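PDB 2I7R: conserved domain protein from Streptococcus pneumoniae, which is of unknown function but belongs to the glyoxalase/bleomycin resistance protein/dioxygenase superfamily, whose members commonly bind a metal ion or small ligands. Local coordinates for residues I69-V74 against L112-M117. Numbering follows the deposited sequence.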
loop_
_atom_site.group_PDB
_atom_site.type_symbol
_atom_site.label_atom_id
_atom_site.label_comp_id
_atom_site.label_asym_id
_atom_site.label_seq_id
_atom_site.Cartn_x
_atom_site.Cartn_y
_atom_site.Cartn_z
ATOM N N ILE A 69 9.340 -3.966 1.570
ATOM C CA ILE A 69 9.478 -4.601 2.867
ATOM C C ILE A 69 10.929 -4.540 3.306
ATOM O O ILE A 69 11.828 -5.126 2.648
ATOM C CB ILE A 69 8.968 -6.064 2.860
ATOM C CG1 ILE A 69 7.503 -6.096 2.393
ATOM C CG2 ILE A 69 9.141 -6.739 4.286
ATOM C CD1 ILE A 69 6.984 -7.462 2.009
ATOM N N GLU A 70 11.180 -3.801 4.384
ATOM C CA GLU A 70 12.530 -3.734 4.910
ATOM C C GLU A 70 12.904 -5.033 5.660
ATOM O O GLU A 70 12.174 -5.507 6.533
ATOM C CB GLU A 70 12.733 -2.514 5.798
ATOM C CG GLU A 70 14.217 -2.130 5.898
ATOM C CD GLU A 70 14.450 -0.789 6.570
ATOM O OE1 GLU A 70 13.473 -0.178 7.075
ATOM O OE2 GLU A 70 15.625 -0.360 6.588
ATOM N N VAL A 71 14.031 -5.616 5.269
ATOM C CA VAL A 71 14.470 -6.903 5.816
ATOM C C VAL A 71 15.933 -6.797 6.291
ATOM O O VAL A 71 16.637 -5.862 5.894
ATOM C CB VAL A 71 14.361 -8.043 4.759
ATOM C CG1 VAL A 71 12.924 -8.305 4.400
ATOM C CG2 VAL A 71 15.210 -7.725 3.503
ATOM N N GLU A 72 16.374 -7.754 7.110
ATOM C CA GLU A 72 17.771 -7.793 7.549
ATOM C C GLU A 72 18.725 -8.369 6.496
ATOM O O GLU A 72 19.853 -7.907 6.361
ATOM C CB GLU A 72 17.909 -8.554 8.883
ATOM C CG GLU A 72 17.366 -7.778 10.140
ATOM C CD GLU A 72 18.468 -7.117 11.026
ATOM O OE1 GLU A 72 19.688 -7.362 10.818
ATOM O OE2 GLU A 72 18.102 -6.356 11.963
ATOM N N ASP A 73 18.262 -9.363 5.738
ATOM C CA ASP A 73 19.125 -10.044 4.766
ATOM C C ASP A 73 18.404 -10.232 3.433
ATOM O O ASP A 73 17.565 -11.131 3.302
ATOM C CB ASP A 73 19.610 -11.400 5.342
ATOM C CG ASP A 73 20.805 -11.998 4.576
ATOM O OD1 ASP A 73 21.014 -11.698 3.391
ATOM O OD2 ASP A 73 21.539 -12.814 5.176
ATOM N N VAL A 74 18.760 -9.393 2.452
ATOM C CA VAL A 74 18.153 -9.396 1.136
ATOM C C VAL A 74 18.530 -10.634 0.329
ATOM O O VAL A 74 17.685 -11.247 -0.351
ATOM C CB VAL A 74 18.486 -8.094 0.348
ATOM C CG1 VAL A 74 17.958 -8.138 -1.086
ATOM C CG2 VAL A 74 17.914 -6.888 1.078
ATOM N N LEU A 112 6.707 -6.817 -5.200
ATOM C CA LEU A 112 7.230 -6.668 -3.845
ATOM C C LEU A 112 8.706 -6.337 -3.944
ATOM O O LEU A 112 9.405 -6.854 -4.830
ATOM C CB LEU A 112 6.994 -7.927 -2.990
ATOM C CG LEU A 112 5.518 -8.119 -2.548
ATOM C CD1 LEU A 112 4.694 -8.719 -3.665
ATOM C CD2 LEU A 112 5.398 -9.000 -1.280
ATOM N N ASP A 113 9.161 -5.472 -3.043
ATOM C CA ASP A 113 10.592 -5.190 -2.899
ATOM C C ASP A 113 11.025 -5.579 -1.500
ATOM O O ASP A 113 10.485 -5.076 -0.521
ATOM C CB ASP A 113 10.863 -3.702 -3.161
ATOM C CG ASP A 113 12.313 -3.299 -2.922
ATOM O OD1 ASP A 113 13.210 -4.131 -3.121
ATOM O OD2 ASP A 113 12.549 -2.145 -2.539
ATOM N N PHE A 114 11.960 -6.522 -1.412
ATOM C CA PHE A 114 12.653 -6.809 -0.160
ATOM C C PHE A 114 13.971 -6.005 -0.164
ATOM O O PHE A 114 14.834 -6.233 -1.010
ATOM C CB PHE A 114 12.902 -8.314 -0.023
ATOM C CG PHE A 114 11.633 -9.142 -0.024
ATOM C CD1 PHE A 114 10.987 -9.443 1.168
ATOM C CD2 PHE A 114 11.082 -9.601 -1.217
ATOM C CE1 PHE A 114 9.817 -10.223 1.175
ATOM C CE2 PHE A 114 9.908 -10.383 -1.229
ATOM C CZ PHE A 114 9.270 -10.689 -0.039
ATOM N N TYR A 115 14.107 -5.058 0.767
ATOM C CA TYR A 115 15.223 -4.121 0.733
ATOM C C TYR A 115 15.851 -3.877 2.121
ATOM O O TYR A 115 15.250 -4.173 3.136
ATOM C CB TYR A 115 14.808 -2.774 0.068
ATOM C CG TYR A 115 14.057 -1.825 1.000
ATOM C CD1 TYR A 115 14.672 -0.692 1.529
ATOM C CD2 TYR A 115 12.737 -2.093 1.367
ATOM C CE1 TYR A 115 13.974 0.163 2.400
ATOM C CE2 TYR A 115 12.042 -1.257 2.202
ATOM C CZ TYR A 115 12.660 -0.131 2.719
ATOM O OH TYR A 115 11.937 0.657 3.574
ATOM N N ARG A 116 17.076 -3.359 2.121
ATOM C CA ARG A 116 17.736 -2.882 3.341
ATOM C C ARG A 116 18.591 -1.670 3.041
ATOM O O ARG A 116 19.026 -1.473 1.935
ATOM C CB ARG A 116 18.554 -3.985 4.076
ATOM C CG ARG A 116 19.420 -4.835 3.206
ATOM C CD ARG A 116 20.461 -5.685 4.045
ATOM N NE ARG A 116 21.454 -4.778 4.545
ATOM C CZ ARG A 116 22.456 -4.265 3.827
ATOM N NH1 ARG A 116 22.693 -4.644 2.580
ATOM N NH2 ARG A 116 23.246 -3.360 4.392
HETATM N N MSE A 117 18.824 -0.852 4.044
HETATM C CA MSE A 117 19.570 0.390 3.849
HETATM C C MSE A 117 20.901 0.456 4.650
HETATM O O MSE A 117 21.054 -0.289 5.600
HETATM C CB MSE A 117 18.648 1.563 4.173
HETATM C CG MSE A 117 17.419 1.604 3.258
HETATM SE SE MSE A 117 16.248 3.144 3.581
HETATM C CE MSE A 117 15.330 2.496 5.184
#
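Strands 65-70 and 111-116 are the first and last strands of the second βαβββ unit, the repeat of the glyoxalase fold, and they run parallel, with Ile69 beside Phe114 and Glu70 beside Tyr115. Three backbone hydrogen bonds join them. Ile69 N donates to Asp113 O at 2.6 Å, Tyr115 N to Ile69 O at 3.0 Å, and Val71 N to Tyr115 O at 2.8 Å. Ile69 and Glu70 also pair in an antiparallel ladder with a strand of the second subunit, so the sheet runs on across the interface.

Ile69 and Phe114 point to the helix-covered face of the sheet and lie side by side. CD1 of Ile69 touches CE1 of the Phe114 ring and CD2 of Leu112, both at 4.0 Å. Val71 CG1 reaches the edge of the same ring, close to its plane, 3.9 Å from CD1 of Phe114. Ile26 and Leu27 of helix 16-27 and Leu81 of helix 74-84 also pack against this apolar group.

The other face carries Glu70 and Tyr115. CG of Glu70 is anti to its backbone N (chi1 -158°), which places it over one face of the Tyr115 ring, toward the rim. Glu70 CB makes an off-centre CH-pi contact, 4.3 Å from the centroid of the Tyr115 ring. The carboxylate is nearly parallel to that ring. Glu70 OE1 hydrogen-bonds with ND2, and Tyr115 OH with OD1, of Asn7 of the second subunit.

After the strand the chain turns into helix 74-84, with Asp73 as its N-cap. Val74 CG1 lies 3.7 Å from Phe114 O, while the Arg116 guanidinium forms a salt bridge with Glu100.

Strand 65-70 is thus held to 111-116 by parallel backbone bonds. Apolar contacts reach the helices and Met4 of the second subunit; the polar pair meets its Asn7.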